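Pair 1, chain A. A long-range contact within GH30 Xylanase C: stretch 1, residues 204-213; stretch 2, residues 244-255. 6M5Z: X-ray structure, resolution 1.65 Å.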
# COMPACT_ATOMS: atom_id res chain seq x y z
N LEU A 204 1.04 -20.03 6.13
CA LEU A 204 0.85 -20.46 4.73
C LEU A 204 -0.61 -20.77 4.39
O LEU A 204 -1.43 -21.09 5.24
CB LEU A 204 1.76 -21.67 4.48
CG LEU A 204 3.23 -21.55 4.93
CD1 LEU A 204 3.99 -22.79 4.49
CD2 LEU A 204 3.88 -20.26 4.43
N ILE A 205 -0.84 -20.81 3.08
CA ILE A 205 -2.03 -21.45 2.45
C ILE A 205 -1.53 -22.27 1.25
O ILE A 205 -0.55 -21.87 0.62
CB ILE A 205 -3.10 -20.41 2.05
CG1 ILE A 205 -2.61 -19.48 0.92
CG2 ILE A 205 -3.64 -19.68 3.26
CD1 ILE A 205 -3.66 -18.47 0.38
N THR A 206 -2.22 -23.36 0.93
CA THR A 206 -1.90 -24.18 -0.27
C THR A 206 -2.62 -23.59 -1.49
O THR A 206 -2.15 -23.77 -2.66
CB THR A 206 -2.26 -25.65 0.00
OG1 THR A 206 -3.64 -25.69 0.32
CG2 THR A 206 -1.45 -26.27 1.12
N SER A 207 -3.69 -22.87 -1.27
CA SER A 207 -4.51 -22.28 -2.34
C SER A 207 -5.50 -21.25 -1.77
O SER A 207 -5.78 -21.26 -0.59
CB SER A 207 -5.26 -23.36 -3.07
OG SER A 207 -6.22 -23.93 -2.19
N GLY A 208 -6.17 -20.55 -2.67
CA GLY A 208 -7.33 -19.71 -2.35
C GLY A 208 -8.49 -20.56 -1.89
O GLY A 208 -9.29 -20.11 -1.05
N THR A 209 -8.60 -21.77 -2.43
CA THR A 209 -9.62 -22.73 -1.95
C THR A 209 -9.44 -23.01 -0.46
O THR A 209 -10.43 -23.03 0.27
CB THR A 209 -9.52 -24.05 -2.71
OG1 THR A 209 -9.39 -23.72 -4.09
CG2 THR A 209 -10.73 -24.90 -2.41
N GLN A 210 -8.20 -23.25 -0.01
CA GLN A 210 -7.95 -23.42 1.44
C GLN A 210 -8.23 -22.12 2.21
O GLN A 210 -8.81 -22.16 3.31
CB GLN A 210 -6.53 -23.91 1.65
CG GLN A 210 -6.27 -24.38 3.08
CD GLN A 210 -4.82 -24.70 3.29
OE1 GLN A 210 -3.97 -23.83 3.11
NE2 GLN A 210 -4.51 -25.97 3.57
N ALA A 211 -7.82 -20.98 1.68
CA ALA A 211 -8.11 -19.69 2.34
C ALA A 211 -9.63 -19.57 2.58
O ALA A 211 -10.05 -18.97 3.61
CB ALA A 211 -7.57 -18.57 1.49
N ALA A 212 -10.44 -20.09 1.66
CA ALA A 212 -11.90 -19.94 1.70
C ALA A 212 -12.47 -20.74 2.87
O ALA A 212 -13.64 -20.50 3.21
CB ALA A 212 -12.50 -20.38 0.38
N SER A 213 -11.69 -21.64 3.48
CA SER A 213 -12.16 -22.40 4.66
C SER A 213 -12.11 -21.53 5.92
O SER A 213 -12.64 -21.95 6.96
CB SER A 213 -11.41 -23.72 4.81
OG SER A 213 -10.08 -23.53 5.28
N THR A 244 -3.83 -16.56 -9.34
CA THR A 244 -4.29 -17.95 -9.12
C THR A 244 -5.31 -17.96 -7.98
O THR A 244 -6.42 -18.51 -8.15
CB THR A 244 -3.11 -18.88 -8.87
OG1 THR A 244 -2.24 -18.77 -10.00
CG2 THR A 244 -3.55 -20.31 -8.69
N TRP A 245 -4.97 -17.34 -6.86
CA TRP A 245 -5.79 -17.44 -5.62
C TRP A 245 -7.13 -16.71 -5.80
O TRP A 245 -8.14 -17.21 -5.23
CB TRP A 245 -5.04 -16.91 -4.42
CG TRP A 245 -3.87 -17.76 -4.05
CD1 TRP A 245 -3.53 -19.00 -4.53
CD2 TRP A 245 -2.78 -17.35 -3.22
NE1 TRP A 245 -2.37 -19.44 -3.94
CE2 TRP A 245 -1.87 -18.42 -3.15
CE3 TRP A 245 -2.54 -16.19 -2.48
CZ2 TRP A 245 -0.73 -18.37 -2.36
CZ3 TRP A 245 -1.40 -16.13 -1.72
CH2 TRP A 245 -0.51 -17.20 -1.66
N THR A 246 -7.15 -15.60 -6.52
CA THR A 246 -8.40 -14.80 -6.71
C THR A 246 -9.40 -15.69 -7.46
O THR A 246 -10.55 -15.79 -7.01
CB THR A 246 -8.18 -13.45 -7.38
OG1 THR A 246 -7.23 -12.71 -6.59
CG2 THR A 246 -9.48 -12.69 -7.49
N ALA A 247 -8.95 -16.37 -8.52
CA ALA A 247 -9.85 -17.27 -9.29
C ALA A 247 -10.37 -18.41 -8.39
O ALA A 247 -11.57 -18.71 -8.43
CB ALA A 247 -9.13 -17.78 -10.52
N GLN A 248 -9.51 -18.96 -7.53
CA GLN A 248 -9.90 -20.03 -6.59
C GLN A 248 -10.88 -19.48 -5.57
O GLN A 248 -11.82 -20.19 -5.23
CB GLN A 248 -8.66 -20.66 -5.97
CG GLN A 248 -7.80 -21.45 -6.94
CD GLN A 248 -6.42 -21.72 -6.40
OE1 GLN A 248 -5.92 -21.02 -5.49
NE2 GLN A 248 -5.75 -22.72 -6.96
N LEU A 249 -10.66 -18.29 -5.02
CA LEU A 249 -11.55 -17.68 -4.01
C LEU A 249 -12.92 -17.46 -4.64
O LEU A 249 -13.93 -17.71 -3.97
CB LEU A 249 -10.94 -16.35 -3.50
CG LEU A 249 -9.77 -16.51 -2.53
CD1 LEU A 249 -8.98 -15.22 -2.39
CD2 LEU A 249 -10.28 -16.94 -1.17
N ALA A 250 -12.96 -17.02 -5.90
CA ALA A 250 -14.21 -16.78 -6.66
C ALA A 250 -14.95 -18.11 -6.83
O ALA A 250 -16.16 -18.16 -6.50
CB ALA A 250 -13.90 -16.14 -8.00
N SER A 251 -14.27 -19.18 -7.23
CA SER A 251 -14.94 -20.50 -7.43
C SER A 251 -15.47 -21.05 -6.10
O SER A 251 -16.50 -21.72 -6.16
CB SER A 251 -14.07 -21.52 -8.10
OG SER A 251 -13.56 -20.95 -9.29
N ALA A 252 -14.80 -20.78 -4.98
CA ALA A 252 -15.17 -21.30 -3.65
C ALA A 252 -16.28 -20.43 -3.05
O ALA A 252 -16.74 -20.77 -1.98
CB ALA A 252 -13.96 -21.36 -2.74
N GLY A 253 -16.65 -19.33 -3.69
CA GLY A 253 -17.70 -18.42 -3.22
C GLY A 253 -17.19 -17.59 -2.05
O GLY A 253 -18.01 -17.20 -1.25
N ALA A 254 -15.88 -17.32 -1.96
CA ALA A 254 -15.33 -16.56 -0.82
C ALA A 254 -15.21 -15.06 -1.13
O ALA A 254 -15.13 -14.26 -0.15
CB ALA A 254 -14.01 -17.14 -0.42
N THR A 255 -15.21 -14.64 -2.41
CA THR A 255 -14.95 -13.22 -2.78
C THR A 255 -16.12 -12.35 -2.31
O THR A 255 -15.91 -11.19 -2.04
CB THR A 255 -14.60 -13.05 -4.26
OG1 THR A 255 -15.59 -13.74 -5.03
CG2 THR A 255 -13.26 -13.64 -4.65
O HOH W 1 -2.99 -23.37 -6.00
O HOH W 2 -1.06 -21.96 -4.42
O HOH W 3 -11.67 -22.93 -5.34

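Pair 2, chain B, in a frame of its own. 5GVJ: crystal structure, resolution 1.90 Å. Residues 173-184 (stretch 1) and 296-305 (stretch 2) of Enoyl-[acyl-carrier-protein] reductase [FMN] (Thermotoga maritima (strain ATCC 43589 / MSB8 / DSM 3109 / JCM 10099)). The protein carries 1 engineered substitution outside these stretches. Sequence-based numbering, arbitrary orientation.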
# COMPACT_ATOMS: atom_id res chain seq x y z
N ILE B 173 1.12 7.03 -5.06
CA ILE B 173 2.45 7.44 -5.48
C ILE B 173 2.41 8.92 -5.80
O ILE B 173 1.71 9.34 -6.73
CB ILE B 173 2.95 6.62 -6.68
CG1 ILE B 173 2.86 5.13 -6.35
CG2 ILE B 173 4.39 7.01 -6.99
CD1 ILE B 173 2.82 4.25 -7.55
N ALA B 174 3.17 9.72 -5.06
CA ALA B 174 3.21 11.15 -5.35
C ALA B 174 4.61 11.74 -5.22
O ALA B 174 4.74 12.97 -5.29
CB ALA B 174 2.25 11.91 -4.44
N ASP B 175 5.65 10.93 -5.05
CA ASP B 175 6.99 11.47 -4.85
C ASP B 175 8.03 10.41 -5.21
O ASP B 175 7.71 9.27 -5.56
CB ASP B 175 7.17 11.98 -3.41
CG ASP B 175 6.84 10.92 -2.37
OD1 ASP B 175 7.01 9.71 -2.67
OD2 ASP B 175 6.43 11.30 -1.26
N GLY B 176 9.31 10.81 -5.11
CA GLY B 176 10.39 9.94 -5.52
C GLY B 176 10.56 8.73 -4.61
O GLY B 176 10.95 7.65 -5.08
N ARG B 177 10.29 8.90 -3.32
CA ARG B 177 10.24 7.75 -2.41
C ARG B 177 9.28 6.69 -2.92
O ARG B 177 9.60 5.50 -2.95
CB ARG B 177 9.79 8.20 -1.02
CG ARG B 177 10.89 8.58 -0.10
CD ARG B 177 10.34 8.70 1.30
NE ARG B 177 11.11 9.67 2.07
CZ ARG B 177 11.01 9.80 3.39
NH1 ARG B 177 10.19 9.02 4.08
NH2 ARG B 177 11.75 10.70 4.01
N GLY B 178 8.07 7.11 -3.29
CA GLY B 178 7.09 6.17 -3.78
C GLY B 178 7.53 5.50 -5.07
O GLY B 178 7.25 4.32 -5.30
N MET B 179 8.23 6.25 -5.94
CA MET B 179 8.75 5.65 -7.16
C MET B 179 9.74 4.54 -6.83
O MET B 179 9.69 3.46 -7.42
CB MET B 179 9.40 6.72 -8.04
CG MET B 179 9.96 6.16 -9.33
SD MET B 179 10.53 7.44 -10.50
CE MET B 179 11.93 6.61 -11.22
N ALA B 180 10.63 4.80 -5.87
CA ALA B 180 11.61 3.77 -5.50
C ALA B 180 10.92 2.58 -4.85
O ALA B 180 11.23 1.43 -5.17
CB ALA B 180 12.67 4.36 -4.57
N ALA B 181 9.96 2.84 -3.95
CA ALA B 181 9.19 1.77 -3.34
C ALA B 181 8.46 0.93 -4.38
O ALA B 181 8.47 -0.30 -4.29
CB ALA B 181 8.19 2.36 -2.35
N ALA B 182 7.82 1.57 -5.36
CA ALA B 182 7.14 0.83 -6.41
C ALA B 182 8.11 -0.04 -7.20
O ALA B 182 7.82 -1.20 -7.50
CB ALA B 182 6.40 1.78 -7.36
N PHE B 183 9.27 0.51 -7.53
CA PHE B 183 10.27 -0.26 -8.26
C PHE B 183 10.77 -1.44 -7.44
O PHE B 183 11.02 -2.53 -7.98
CB PHE B 183 11.43 0.67 -8.66
CG PHE B 183 11.15 1.49 -9.90
CD1 PHE B 183 9.88 1.99 -10.16
CD2 PHE B 183 12.16 1.76 -10.81
CE1 PHE B 183 9.62 2.74 -11.30
CE2 PHE B 183 11.91 2.51 -11.95
CZ PHE B 183 10.64 3.00 -12.19
N ALA B 184 10.90 -1.25 -6.12
CA ALA B 184 11.29 -2.35 -5.25
C ALA B 184 10.27 -3.48 -5.29
O ALA B 184 10.63 -4.66 -5.26
CB ALA B 184 11.47 -1.85 -3.82
N ASP B 296 11.66 16.82 -9.14
CA ASP B 296 11.74 16.42 -7.73
C ASP B 296 11.60 14.91 -7.57
O ASP B 296 12.25 14.31 -6.70
CB ASP B 296 10.67 17.14 -6.92
CG ASP B 296 10.84 18.65 -6.90
OD1 ASP B 296 11.96 19.15 -7.16
OD2 ASP B 296 9.83 19.32 -6.62
N ILE B 297 10.73 14.28 -8.37
CA ILE B 297 10.59 12.82 -8.33
C ILE B 297 11.93 12.16 -8.59
O ILE B 297 12.38 11.27 -7.85
CB ILE B 297 9.56 12.32 -9.36
CG1 ILE B 297 8.14 12.83 -9.10
CG2 ILE B 297 9.58 10.79 -9.45
CD1 ILE B 297 7.81 13.03 -7.70
N LEU B 298 12.58 12.55 -9.69
CA LEU B 298 13.81 11.90 -10.12
C LEU B 298 14.92 12.11 -9.09
O LEU B 298 15.69 11.18 -8.80
CB LEU B 298 14.22 12.45 -11.49
CG LEU B 298 13.67 11.77 -12.75
CD1 LEU B 298 12.27 11.22 -12.56
CD2 LEU B 298 13.69 12.73 -13.95
N LYS B 299 15.00 13.31 -8.53
CA LYS B 299 16.04 13.59 -7.54
C LYS B 299 15.85 12.74 -6.30
O LYS B 299 16.79 12.12 -5.80
CB LYS B 299 16.03 15.08 -7.19
CG LYS B 299 17.10 15.50 -6.19
CD LYS B 299 17.16 17.02 -6.09
CE LYS B 299 18.21 17.50 -5.08
NZ LYS B 299 17.85 17.08 -3.69
N GLU B 300 14.62 12.69 -5.80
CA GLU B 300 14.34 11.94 -4.58
C GLU B 300 14.44 10.44 -4.83
O GLU B 300 14.88 9.69 -3.94
CB GLU B 300 12.96 12.31 -4.05
CG GLU B 300 12.59 11.61 -2.75
CD GLU B 300 11.31 12.16 -2.14
OE1 GLU B 300 11.37 13.20 -1.46
OE2 GLU B 300 10.24 11.55 -2.36
N PHE B 301 14.05 9.97 -6.02
CA PHE B 301 14.22 8.56 -6.36
C PHE B 301 15.68 8.16 -6.23
O PHE B 301 16.01 7.16 -5.57
CB PHE B 301 13.71 8.30 -7.78
CG PHE B 301 14.08 6.94 -8.32
CD1 PHE B 301 13.27 5.84 -8.07
CD2 PHE B 301 15.24 6.76 -9.06
CE1 PHE B 301 13.61 4.58 -8.57
CE2 PHE B 301 15.59 5.52 -9.54
CZ PHE B 301 14.77 4.43 -9.29
N LYS B 302 16.58 8.96 -6.80
CA LYS B 302 18.01 8.66 -6.75
C LYS B 302 18.55 8.74 -5.33
O LYS B 302 19.35 7.89 -4.92
CB LYS B 302 18.77 9.61 -7.68
CG LYS B 302 18.40 9.44 -9.15
CD LYS B 302 18.69 10.69 -9.99
CE LYS B 302 18.10 10.56 -11.39
NZ LYS B 302 18.46 11.72 -12.27
N GLU B 303 18.14 9.76 -4.56
CA GLU B 303 18.56 9.84 -3.16
C GLU B 303 18.05 8.65 -2.36
O GLU B 303 18.73 8.17 -1.44
CB GLU B 303 18.06 11.14 -2.52
CG GLU B 303 18.58 12.39 -3.22
CD GLU B 303 17.98 13.67 -2.68
OE1 GLU B 303 18.63 14.72 -2.83
OE2 GLU B 303 16.86 13.63 -2.12
N THR B 304 16.84 8.19 -2.65
CA THR B 304 16.30 7.03 -1.95
C THR B 304 17.10 5.77 -2.26
O THR B 304 17.42 5.00 -1.35
CB THR B 304 14.82 6.84 -2.31
OG1 THR B 304 14.10 8.02 -1.95
CG2 THR B 304 14.22 5.65 -1.53
N VAL B 305 17.46 5.57 -3.53
CA VAL B 305 18.23 4.37 -3.90
C VAL B 305 19.61 4.40 -3.26
O VAL B 305 20.11 3.38 -2.77
CB VAL B 305 18.31 4.24 -5.43
CG1 VAL B 305 19.28 3.14 -5.83
CG2 VAL B 305 16.95 3.93 -6.01

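A helix that begins against the flank of another helix must bring its first turn close while satisfying amide groups that have no helical partner. Pair 1, from GH30 Xylanase C, and pair 2, from an enoyl-[acyl-carrier-protein] reductase, meet this demand on the same backbone: 14 central residues superpose with an RMSD of 0.7 Å. In each, a capping residue, Ser A207 or Asp B175, accepts from a backbone amide three residues on, Gln A210 N to Ser A207 OG at 3.0 Å and Gly B178 N to Asp B175 OD1 at 2.9 Å.

The closest backbone approach falls at a matched glycine. The CA atoms of Gly A208 and Trp A245 lie 4.3 Å apart, and those of Gly B176 and Ile B297 4.0 Å. A CB on either glycine would point toward the partner helix and clash, lying 2.4 Å from the carbonyl O of Trp A245 or of Ile B297.

Next to the glycine, matched Gln A248 and Glu B300 reach back to the start of the opposing helix. Gly A208 N donates to Gln A248 OE1 at 2.9 Å. In pair 2 Arg B177 N donates to Glu B300 OE2 at 2.8 Å, and Gly B176 N lies 3.0 Å from the same Glu B300 OE2. A neutral amide and a carboxylate thus do similar work. The carboxylate also lies near the cap's own charge, with Asp B175 OD1 3.7 Å from Glu B300 OE2.

Trp A245 and Ile B297 diverge more. The indole receives Ile A205 over its face, CD1 lying 3.7 Å from the six-membered ring centroid, while Trp A245 NE1 donates to a water, 2.9 Å away, that in turn donates to Thr A206 O. The loosely matched Ile B173 makes no contact with stretch 2. Ile B297 instead packs its CD1 3.4 Å from Asp B175 CA and its CG2 3.6 Å from Met B179 SD.

One turn along, pair 2 carries more bulk on both sides. Leu A249 places CD2 4.1 Å from the small Ala A211 CB; at the matched positions both partners are larger, and Met B179 CE lies 3.6 Å from the Phe B301 ring centroid, over its face. Phe B301 fits as a knob among Gly B176, Met B179, Ala B180 and Phe B183, turning its edge toward the face of Phe B183.

Ala A212 and Ala B180 coincide almost exactly. Their CB atoms meet matched partners at equal distance, Ala A212 CB to Ala A252 CB and Ala B180 CB to Thr B304 CG2 both at 3.6 Å. The example illustrates a general principle: the matched glycine, and the alanine one turn on, recur where the backbones come close, while the residues packed around them differ in size and chemistry.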